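Local coordinates for lipoprotein (Mycoplasma mycoides subsp. capri, PDB 7ADK) that probably acts as a surface-lipoprotein peptidase of the chymotrypsin-like PA clan, likely directed against host immunoglobulins as in related mycoplasma proteases, at residues N200-K205 with Y232-L237; K238-P243 with K521-E526; Q214-K219 with K797-D802; R186-L191 with Q223-N228. All blocks are in the same frame, centred on the assembly; numbering follows the deposited sequence.

Interaction 1 of 4, residues N200-K205 with Y232-L237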
# COMPACT_ATOMS: atom_id res chain seq x y z
N ASN B 200 28.70 -30.11 23.80
CA ASN B 200 29.50 -30.50 24.97
C ASN B 200 28.95 -29.91 26.29
O ASN B 200 28.46 -28.79 26.34
CB ASN B 200 30.98 -30.13 24.74
CG ASN B 200 31.20 -28.66 24.44
OD1 ASN B 200 30.79 -28.16 23.40
ND2 ASN B 200 31.86 -27.95 25.31
N SER B 201 29.02 -30.70 27.37
CA SER B 201 28.20 -30.52 28.57
C SER B 201 29.02 -30.78 29.83
O SER B 201 30.03 -31.49 29.79
CB SER B 201 26.99 -31.46 28.48
OG SER B 201 26.10 -31.08 27.44
N ILE B 202 28.60 -30.21 30.96
CA ILE B 202 29.30 -30.28 32.26
C ILE B 202 28.49 -31.12 33.25
O ILE B 202 27.27 -31.24 33.14
CB ILE B 202 29.67 -28.85 32.73
CG1 ILE B 202 30.60 -28.13 31.73
CG2 ILE B 202 30.30 -28.81 34.12
CD1 ILE B 202 31.98 -28.75 31.48
N ASN B 203 29.18 -31.78 34.18
CA ASN B 203 28.63 -32.72 35.15
C ASN B 203 27.78 -32.06 36.27
O ASN B 203 27.56 -30.86 36.28
CB ASN B 203 29.80 -33.55 35.72
CG ASN B 203 30.77 -32.76 36.58
OD1 ASN B 203 30.96 -31.56 36.43
ND2 ASN B 203 31.42 -33.39 37.51
N LEU B 204 27.29 -32.88 37.21
CA LEU B 204 26.37 -32.53 38.30
C LEU B 204 26.95 -31.57 39.38
O LEU B 204 26.19 -30.97 40.14
CB LEU B 204 25.93 -33.88 38.90
CG LEU B 204 24.83 -33.85 39.97
CD1 LEU B 204 23.57 -33.16 39.48
CD2 LEU B 204 24.49 -35.28 40.35
N LYS B 205 28.27 -31.47 39.49
CA LYS B 205 28.99 -30.48 40.31
C LYS B 205 28.90 -29.09 39.64
O LYS B 205 28.18 -28.90 38.67
CB LYS B 205 30.44 -30.99 40.49
CG LYS B 205 31.18 -30.56 41.78
CD LYS B 205 32.30 -29.50 41.68
CE LYS B 205 33.46 -29.87 40.76
NZ LYS B 205 34.42 -28.76 40.60
N TYR B 232 29.24 -21.76 29.82
CA TYR B 232 30.35 -22.05 30.72
C TYR B 232 31.13 -23.25 30.16
O TYR B 232 30.58 -24.09 29.46
CB TYR B 232 29.73 -22.35 32.10
CG TYR B 232 28.51 -23.27 32.07
CD1 TYR B 232 28.67 -24.65 31.87
CD2 TYR B 232 27.22 -22.72 32.14
CE1 TYR B 232 27.54 -25.48 31.74
CE2 TYR B 232 26.09 -23.54 31.98
CZ TYR B 232 26.25 -24.93 31.81
OH TYR B 232 25.15 -25.71 31.68
N TYR B 233 32.42 -23.37 30.48
CA TYR B 233 33.17 -24.62 30.29
C TYR B 233 34.23 -24.74 31.39
O TYR B 233 35.00 -23.81 31.61
CB TYR B 233 33.79 -24.71 28.90
CG TYR B 233 34.49 -26.03 28.64
CD1 TYR B 233 33.72 -27.16 28.31
CD2 TYR B 233 35.88 -26.14 28.78
CE1 TYR B 233 34.36 -28.40 28.11
CE2 TYR B 233 36.52 -27.38 28.57
CZ TYR B 233 35.76 -28.51 28.23
OH TYR B 233 36.36 -29.71 28.01
N ASN B 234 34.23 -25.86 32.12
CA ASN B 234 34.78 -25.89 33.47
C ASN B 234 35.75 -27.04 33.76
O ASN B 234 36.13 -27.22 34.91
CB ASN B 234 33.63 -25.85 34.49
CG ASN B 234 32.73 -24.65 34.38
OD1 ASN B 234 32.02 -24.47 33.41
ND2 ASN B 234 32.69 -23.80 35.37
N ALA B 235 36.20 -27.81 32.75
CA ALA B 235 37.09 -28.94 33.00
C ALA B 235 38.43 -28.52 33.67
O ALA B 235 38.93 -29.23 34.53
CB ALA B 235 37.31 -29.69 31.67
N ALA B 236 38.95 -27.34 33.33
CA ALA B 236 40.02 -26.63 34.04
C ALA B 236 39.54 -25.26 34.60
O ALA B 236 40.31 -24.30 34.65
CB ALA B 236 41.24 -26.53 33.11
N LEU B 237 38.25 -25.17 34.97
CA LEU B 237 37.53 -23.97 35.45
C LEU B 237 37.49 -22.78 34.46
O LEU B 237 37.11 -21.66 34.81
CB LEU B 237 38.00 -23.58 36.87
CG LEU B 237 38.08 -24.73 37.90
CD1 LEU B 237 38.55 -24.20 39.25
CD2 LEU B 237 36.75 -25.44 38.13

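Interaction 2 of 4, residues K238-P243 with K521-E526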
# COMPACT_ATOMS: atom_id res chain seq x y z
N LYS B 238 37.89 -23.02 33.21
CA LYS B 238 38.31 -22.06 32.18
C LYS B 238 37.81 -22.50 30.80
O LYS B 238 37.85 -23.68 30.47
CB LYS B 238 39.85 -22.01 32.24
CG LYS B 238 40.58 -21.02 31.32
CD LYS B 238 42.10 -21.22 31.46
CE LYS B 238 42.93 -20.22 30.66
NZ LYS B 238 43.03 -18.92 31.30
N GLY B 239 37.44 -21.51 29.97
CA GLY B 239 37.03 -21.64 28.57
C GLY B 239 35.58 -21.23 28.26
O GLY B 239 34.75 -21.12 29.15
N PHE B 240 35.27 -21.07 26.98
CA PHE B 240 33.95 -20.81 26.40
C PHE B 240 33.55 -21.83 25.33
O PHE B 240 34.36 -22.20 24.50
CB PHE B 240 33.93 -19.45 25.70
CG PHE B 240 33.74 -18.19 26.49
CD1 PHE B 240 33.13 -18.21 27.76
CD2 PHE B 240 34.01 -16.96 25.87
CE1 PHE B 240 32.76 -17.01 28.36
CE2 PHE B 240 33.64 -15.76 26.47
CZ PHE B 240 32.98 -15.80 27.71
N THR B 241 32.27 -22.16 25.27
CA THR B 241 31.69 -22.94 24.16
C THR B 241 30.77 -22.04 23.33
O THR B 241 29.74 -21.58 23.82
CB THR B 241 30.92 -24.15 24.69
OG1 THR B 241 31.77 -24.98 25.43
CG2 THR B 241 30.36 -25.01 23.56
N LEU B 242 31.09 -21.84 22.05
CA LEU B 242 30.29 -21.13 21.06
C LEU B 242 29.54 -22.15 20.19
O LEU B 242 30.20 -23.01 19.60
CB LEU B 242 31.23 -20.22 20.26
CG LEU B 242 30.55 -19.48 19.10
CD1 LEU B 242 31.03 -18.04 19.05
CD2 LEU B 242 30.87 -20.13 17.75
N PRO B 243 28.21 -22.14 20.12
CA PRO B 243 27.41 -23.19 19.47
C PRO B 243 27.05 -22.92 18.00
O PRO B 243 26.96 -21.77 17.58
CB PRO B 243 26.15 -23.28 20.31
CG PRO B 243 25.94 -21.82 20.65
CD PRO B 243 27.34 -21.28 20.89
N LYS B 521 38.49 -13.93 21.80
CA LYS B 521 38.77 -15.14 20.99
C LYS B 521 39.72 -16.13 21.67
O LYS B 521 39.52 -17.34 21.59
CB LYS B 521 39.32 -14.71 19.62
CG LYS B 521 38.26 -14.19 18.64
CD LYS B 521 37.20 -15.20 18.19
CE LYS B 521 37.70 -16.61 17.79
NZ LYS B 521 38.70 -16.61 16.70
N LEU B 522 40.70 -15.64 22.42
CA LEU B 522 41.59 -16.44 23.28
C LEU B 522 40.87 -17.18 24.44
O LEU B 522 41.50 -17.97 25.13
CB LEU B 522 42.74 -15.53 23.77
CG LEU B 522 42.34 -14.42 24.75
CD1 LEU B 522 42.70 -14.74 26.19
CD2 LEU B 522 43.03 -13.10 24.41
N LEU B 523 39.57 -16.93 24.64
CA LEU B 523 38.72 -17.59 25.64
C LEU B 523 37.91 -18.77 25.09
O LEU B 523 37.35 -19.52 25.87
CB LEU B 523 37.81 -16.55 26.33
CG LEU B 523 38.51 -15.26 26.82
CD1 LEU B 523 37.48 -14.30 27.42
CD2 LEU B 523 39.58 -15.55 27.86
N ASP B 524 37.84 -18.99 23.77
CA ASP B 524 37.17 -20.16 23.19
C ASP B 524 37.90 -21.48 23.55
O ASP B 524 39.11 -21.59 23.36
CB ASP B 524 37.07 -20.00 21.66
CG ASP B 524 35.98 -19.04 21.18
OD1 ASP B 524 34.80 -19.23 21.55
OD2 ASP B 524 36.28 -18.14 20.35
N SER B 525 37.17 -22.49 24.05
CA SER B 525 37.75 -23.73 24.61
C SER B 525 38.49 -24.59 23.58
O SER B 525 39.66 -24.92 23.75
CB SER B 525 36.67 -24.62 25.23
OG SER B 525 36.10 -24.04 26.37
N GLU B 526 37.78 -25.00 22.53
CA GLU B 526 38.23 -26.01 21.56
C GLU B 526 37.79 -25.67 20.13
O GLU B 526 38.56 -25.89 19.20
CB GLU B 526 37.73 -27.39 22.02
CG GLU B 526 38.05 -28.54 21.06
CD GLU B 526 36.97 -28.83 20.00
OE1 GLU B 526 35.93 -28.15 19.95
OE2 GLU B 526 37.12 -29.82 19.26

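Interaction 3 of 4, residues Q214-K219 with K797-D802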
# COMPACT_ATOMS: atom_id res chain seq x y z
N GLN B 214 24.40 -14.73 41.59
CA GLN B 214 23.77 -13.87 42.60
C GLN B 214 24.20 -12.40 42.47
O GLN B 214 23.47 -11.50 42.90
CB GLN B 214 23.99 -14.41 44.01
CG GLN B 214 23.13 -15.64 44.32
CD GLN B 214 23.07 -15.99 45.81
OE1 GLN B 214 23.01 -15.14 46.68
NE2 GLN B 214 23.08 -17.24 46.17
N GLU B 215 25.34 -12.12 41.84
CA GLU B 215 25.77 -10.76 41.49
C GLU B 215 25.04 -10.21 40.25
O GLU B 215 24.74 -9.02 40.18
CB GLU B 215 27.29 -10.76 41.28
CG GLU B 215 28.11 -10.54 42.55
CD GLU B 215 27.68 -11.34 43.78
OE1 GLU B 215 27.32 -10.72 44.80
OE2 GLU B 215 27.75 -12.59 43.76
N ASN B 216 24.74 -11.06 39.26
CA ASN B 216 24.02 -10.73 38.03
C ASN B 216 23.32 -11.99 37.52
O ASN B 216 23.95 -13.04 37.40
CB ASN B 216 25.00 -10.20 36.97
CG ASN B 216 26.14 -11.16 36.70
OD1 ASN B 216 27.07 -11.30 37.47
ND2 ASN B 216 26.12 -11.86 35.59
N ILE B 217 22.05 -11.91 37.13
CA ILE B 217 21.13 -13.07 37.24
C ILE B 217 20.79 -13.61 35.85
O ILE B 217 20.63 -12.84 34.91
CB ILE B 217 19.85 -12.62 38.01
CG1 ILE B 217 20.13 -12.34 39.50
CG2 ILE B 217 18.64 -13.55 37.84
CD1 ILE B 217 20.11 -13.55 40.44
N LYS B 218 20.74 -14.95 35.75
CA LYS B 218 20.48 -15.85 34.60
C LYS B 218 20.00 -17.21 35.16
O LYS B 218 19.72 -17.28 36.35
CB LYS B 218 21.76 -16.02 33.75
CG LYS B 218 22.21 -14.68 33.18
CD LYS B 218 23.25 -14.70 32.07
CE LYS B 218 23.31 -13.27 31.55
NZ LYS B 218 24.12 -13.07 30.36
N LYS B 219 19.98 -18.31 34.39
CA LYS B 219 20.04 -19.68 34.95
C LYS B 219 20.70 -20.66 33.98
O LYS B 219 20.35 -20.69 32.82
CB LYS B 219 18.64 -20.13 35.38
CG LYS B 219 18.67 -21.27 36.41
CD LYS B 219 17.30 -21.48 37.07
CE LYS B 219 17.34 -22.54 38.16
NZ LYS B 219 16.04 -22.68 38.83
N LYS B 797 31.95 -10.55 37.21
CA LYS B 797 32.47 -11.11 38.47
C LYS B 797 33.00 -12.54 38.31
O LYS B 797 32.74 -13.43 39.11
CB LYS B 797 31.44 -10.94 39.61
CG LYS B 797 31.21 -9.48 40.04
CD LYS B 797 30.19 -8.73 39.18
CE LYS B 797 30.04 -7.27 39.62
NZ LYS B 797 29.14 -6.54 38.71
N ASN B 798 33.73 -12.76 37.22
CA ASN B 798 34.29 -14.03 36.75
C ASN B 798 33.28 -15.15 36.37
O ASN B 798 33.70 -16.29 36.16
CB ASN B 798 35.43 -14.50 37.67
CG ASN B 798 36.56 -13.50 37.79
OD1 ASN B 798 36.74 -12.85 38.80
ND2 ASN B 798 37.33 -13.32 36.75
N LEU B 799 31.98 -14.87 36.24
CA LEU B 799 30.98 -15.85 35.83
C LEU B 799 31.31 -16.49 34.47
O LEU B 799 31.19 -17.70 34.27
CB LEU B 799 29.62 -15.13 35.76
CG LEU B 799 28.42 -16.02 35.43
CD1 LEU B 799 28.05 -16.88 36.61
CD2 LEU B 799 27.22 -15.15 35.09
N PHE B 800 31.78 -15.64 33.55
CA PHE B 800 32.23 -15.96 32.20
C PHE B 800 33.78 -16.03 32.13
O PHE B 800 34.38 -15.71 31.11
CB PHE B 800 31.61 -14.94 31.23
CG PHE B 800 30.10 -15.03 31.05
CD1 PHE B 800 29.26 -14.02 31.54
CD2 PHE B 800 29.52 -16.14 30.40
CE1 PHE B 800 27.87 -14.11 31.40
CE2 PHE B 800 28.13 -16.24 30.26
CZ PHE B 800 27.30 -15.23 30.77
N GLY B 801 34.45 -16.39 33.23
CA GLY B 801 35.91 -16.53 33.27
C GLY B 801 36.62 -15.18 33.22
O GLY B 801 36.37 -14.32 34.07
N ASP B 802 37.50 -14.98 32.25
CA ASP B 802 38.21 -13.70 32.03
C ASP B 802 37.39 -12.70 31.18
O ASP B 802 37.84 -11.58 30.90
CB ASP B 802 39.58 -13.99 31.40
CG ASP B 802 40.55 -12.80 31.43
OD1 ASP B 802 40.54 -12.03 32.42
OD2 ASP B 802 41.37 -12.66 30.50

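Interaction 4 of 4, residues R186-L191 with Q223-N228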
# COMPACT_ATOMS: atom_id res chain seq x y z
N ARG B 186 7.72 -19.49 31.37
CA ARG B 186 6.77 -19.64 30.26
C ARG B 186 7.48 -19.70 28.92
O ARG B 186 7.17 -20.56 28.10
CB ARG B 186 5.76 -18.49 30.32
CG ARG B 186 4.89 -18.63 31.53
CD ARG B 186 3.96 -17.51 31.88
NE ARG B 186 3.06 -17.91 32.98
CZ ARG B 186 3.40 -18.34 34.18
NH1 ARG B 186 4.60 -18.21 34.66
NH2 ARG B 186 2.53 -18.92 34.93
N TYR B 187 8.50 -18.89 28.72
CA TYR B 187 9.35 -18.92 27.54
C TYR B 187 10.08 -20.25 27.42
O TYR B 187 10.15 -20.83 26.35
CB TYR B 187 10.32 -17.74 27.60
CG TYR B 187 10.96 -17.43 26.27
CD1 TYR B 187 10.24 -16.67 25.33
CD2 TYR B 187 12.25 -17.91 25.95
CE1 TYR B 187 10.80 -16.38 24.08
CE2 TYR B 187 12.81 -17.61 24.70
CZ TYR B 187 12.09 -16.86 23.77
OH TYR B 187 12.63 -16.57 22.57
N MET B 188 10.59 -20.77 28.53
CA MET B 188 11.27 -22.06 28.58
C MET B 188 10.39 -23.28 28.30
O MET B 188 10.92 -24.29 27.86
CB MET B 188 11.98 -22.22 29.93
CG MET B 188 13.22 -21.34 30.07
SD MET B 188 14.47 -21.54 28.77
CE MET B 188 14.72 -23.32 28.73
N THR B 189 9.06 -23.24 28.51
CA THR B 189 8.16 -24.37 28.20
C THR B 189 7.69 -24.35 26.75
O THR B 189 7.63 -25.42 26.14
CB THR B 189 6.97 -24.45 29.17
OG1 THR B 189 6.20 -23.29 29.10
CG2 THR B 189 7.43 -24.67 30.59
N ARG B 190 7.47 -23.18 26.13
CA ARG B 190 7.32 -23.10 24.66
C ARG B 190 8.60 -23.54 23.94
O ARG B 190 8.55 -24.21 22.91
CB ARG B 190 6.81 -21.73 24.16
CG ARG B 190 7.78 -20.55 24.38
CD ARG B 190 7.40 -19.25 23.66
NE ARG B 190 7.41 -19.35 22.18
CZ ARG B 190 8.44 -19.42 21.37
NH1 ARG B 190 9.67 -19.39 21.80
NH2 ARG B 190 8.25 -19.51 20.09
N LEU B 191 9.76 -23.25 24.52
CA LEU B 191 11.07 -23.62 23.99
C LEU B 191 11.36 -25.11 24.17
O LEU B 191 11.65 -25.78 23.18
CB LEU B 191 12.08 -22.70 24.66
CG LEU B 191 13.56 -22.96 24.37
CD1 LEU B 191 13.88 -22.99 22.88
CD2 LEU B 191 14.34 -21.86 25.03
N GLN B 223 19.94 -21.13 30.05
CA GLN B 223 20.85 -20.37 29.20
C GLN B 223 21.45 -21.21 28.07
O GLN B 223 21.68 -20.70 26.98
CB GLN B 223 21.95 -19.76 30.07
CG GLN B 223 22.63 -18.60 29.39
CD GLN B 223 24.02 -18.33 29.90
OE1 GLN B 223 24.99 -18.47 29.18
NE2 GLN B 223 24.20 -17.97 31.15
N ALA B 224 21.65 -22.51 28.29
CA ALA B 224 22.09 -23.45 27.27
C ALA B 224 21.07 -23.65 26.14
O ALA B 224 21.46 -24.19 25.10
CB ALA B 224 22.44 -24.76 27.96
N ALA B 225 19.82 -23.22 26.30
CA ALA B 225 18.75 -23.35 25.31
C ALA B 225 17.97 -22.05 24.98
O ALA B 225 17.42 -22.00 23.89
CB ALA B 225 17.80 -24.45 25.79
N ILE B 226 17.92 -21.02 25.85
CA ILE B 226 17.18 -19.74 25.60
C ILE B 226 17.56 -19.18 24.23
O ILE B 226 16.71 -18.69 23.48
CB ILE B 226 17.39 -18.67 26.70
CG1 ILE B 226 16.73 -19.02 28.04
CG2 ILE B 226 16.78 -17.33 26.27
CD1 ILE B 226 17.24 -18.23 29.23
N SER B 227 18.83 -19.31 23.87
CA SER B 227 19.33 -19.38 22.49
C SER B 227 20.70 -20.07 22.51
O SER B 227 21.10 -20.70 23.49
CB SER B 227 19.40 -17.99 21.84
OG SER B 227 18.11 -17.46 21.66
N ASN B 228 21.47 -19.91 21.44
CA ASN B 228 22.87 -20.31 21.34
C ASN B 228 23.83 -19.45 22.21
O ASN B 228 24.80 -18.90 21.69
CB ASN B 228 23.19 -20.23 19.85

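Interaction 1 of 4, residues N200-K205 with Y232-L237
Ile202 lays its longer branch against two consecutive tyrosines, Tyr232 at its ring edge and Tyr233 obliquely, and against the start of the turn that follows them. With CG1 anti to the carbonyl carbon (chi1 -60°), that branch reaches from residues 200-205 toward residues 232-237. Ile202 CG1 lies in the plane of the Tyr232 ring, 4.0 Å from Tyr232 CD1, the two side chains sliding past each other in opposite directions. The terminal methyl goes further: Ile202 CD1 is 4.0 Å from Tyr233 CD1 and 3.7 Å from the backbone N of Asn234, so one methyl touches both a ring and the main chain beyond it. Asn200 supplies the other approach to Tyr233. The two side chains cross at about a right angle, with the amide and ring planes 61° apart, and Asn200 ND2 lies 3.6 Å from Tyr233 CD1. This is a packing contact, for the amide nitrogen makes its hydrogen bond with Thr241 OG1. The side chain of Asn234 lies loosely beside the isoleucine, Asn234 OD1 4.3 Å from Ile202 CG1, and its ND2 is bonded to Glu206 OE2. No hydrogen bond joins the two segments; the type I turn from Asn234 to Leu237 is closed by Leu237 N to Asn234 O at 2.9 Å. The contact is thus a small, mainly apolar surface patch edged by two amides. Residues 200-205 come between helices 176-192 and 208-212, residues 232-237 follow helix 220-226, and Tyr232 stacks on Phe220 at the start of that last helix.

Interaction 2 of 4, residues K238-P243 with K521-E526
The close-packed part of this contact is the backbone of Phe240, gripped by the residues flanking Asp524 in a single, isolated beta bridge. Ser525 N donates to Phe240 O over 2.9 Å, nearly straight at 165° and in the carbonyl plane on a lone pair. Phe240 N gives a weaker, more bent bond to Leu523 O, 2.8 Å long. A weak bond from Ser525 OG, 3.1 Å from Phe240 O, and one from Gln527 NE2 bring the donors on that carbonyl to three. Gly239 lacks a side chain, so the serine hydroxyl can settle beside its main chain, with Gly239 CA 3.4 Å from Ser525 OG. The apolar half lies next to the bridge. Phe240 and Leu523 run side by side in the same direction, Phe240 CD2 touching Leu523 CB at 3.8 Å; the phenylalanine also meets Tyr803 and Ile717. Leu242 is looser on Asp524, with its CB 3.9 Å from Asp524 OD1, while the rest of its side chain touches Phe716 of helix 715-719 and Phe741 of strand 737-747. Toward solvent the contact thins out: Lys238 meets the other segment only loosely through its backbone, Lys238 O lying 4.5 Å from Ser525 OG, and its side chain stays clear. The chemistry pairs main-chain recognition with a buried carboxylate. Gln527 NE2 bonds both Phe240 O and Asp524 OD1, so one amide ties the bridge carbonyl to the aspartate, and this donation would probably help to stabilise the charge of Asp524 away from water.

Interaction 3 of 4, residues Q214-K219 with K797-D802
Three pairs of side chains meet here at different angles, one after another along the two loops. At the exposed end, Glu215 and Lys797 cross obliquely through their aliphatic parts. Both chains bend at chi2 (45° and 84°), and Glu215 CB comes 4.1 Å from Lys797 CD while the carboxylate turns away, so the opposite charges do not form a salt bridge across the contact. Next, Asn216 carries its CG in the crowded position between the backbone N and the carbonyl carbon, which aims the amide at Leu799. The two cross obliquely, a polar nitrogen on a methyl, with Asn216 ND2 3.5 Å from Leu799 CD2. In the buried part, the extended Lys218 crosses Phe800 at about a right angle and brings its ammonium to the ring edge, Lys218 NZ lying 3.9 Å from Phe800 CZ. That edge-on position keeps the charge off the ring face; the nitrogen bonds Ser705 OG instead. Leu799 and Phe800 are the central residues of a type I turn from Asn798 to Gly801, closed by Gly801 N to Asn798 O at 3.0 Å. Asn798 ND2 adds a bond to Gly801 O, approaching from above the carbonyl plane. The turn, between strands 783-792 and 807-809, abuts helix 220-226, whose N-cap position is Lys219: Leu799 touches Phe220, and Phe800 touches Gln223.

Interaction 4 of 4, residues R186-L191 with Q223-N228
Ile226 and Ala225 receive three side chains from one flank of helix 176-192. Closest to the middle, Met188 folds back at chi2 and chi3 (-56° and -51°), which turns its sulfur onto the isoleucine: Met188 SD is 3.5 Å from Ile226 CG1, the two chains crossing at about a right angle. Its methyl reaches further along, to Ala225, with Met188 CE 4.4 Å from Ala225 CB. One turn on, Leu191 has CG anti to the backbone N (chi1 175°) and lays both methyls beside Ala225 O, Leu191 CD2 the nearer at 3.3 Å and also 3.6 Å from Ile226 CA. Tyr187 comes in edge-on, with Ile226 O near the plane of its ring; Tyr187 CE2 is 4.3 Å from Ile226 CG2. The contact has no hydrogen bond of its own and is a buried, largely apolar surface that includes two backbone carbonyls. Polar bonds surround it. Tyr187 OH is bonded to Gln700 NE2, which probably helps to set the ring. Ser227 OG donates to Ile226 O at 2.6 Å, in the carbonyl plane, and also bonds Lys250 NZ, while Asn197 ND2 holds Ala224 O. On the other helix, Arg186 O accepts from both Arg190 N and Thr189 OG1, near a kink in the backbone. The contact therefore sets helix 176-192, near its C-terminal end, against helix 220-226; the chain between them passes through helix 208-212 and loops, and Gln223 of the second helix leans on Lys218 just before it.

Interaction 4 is the buried, helix-to-helix member of the set and is mainly apolar, without hydrogen bonds across it, whereas interaction 1 lies at the surface between loops. Interactions 2 and 3 are partly buried and tie the region before strand 289-293 to sequence hundreds of residues away; 2 alone uses backbone hydrogen bonds across its segments, 3 mixes charged, amide and ring contacts. Helix 220-226 is common ground for interactions 3 and 4. Interaction 2 touches all the others: interaction 1 through a hydrogen bond and the packing of Tyr233 on Ser525, interaction 3 through Phe240 on Phe800, and interaction 4 through Pro243 on Asn228.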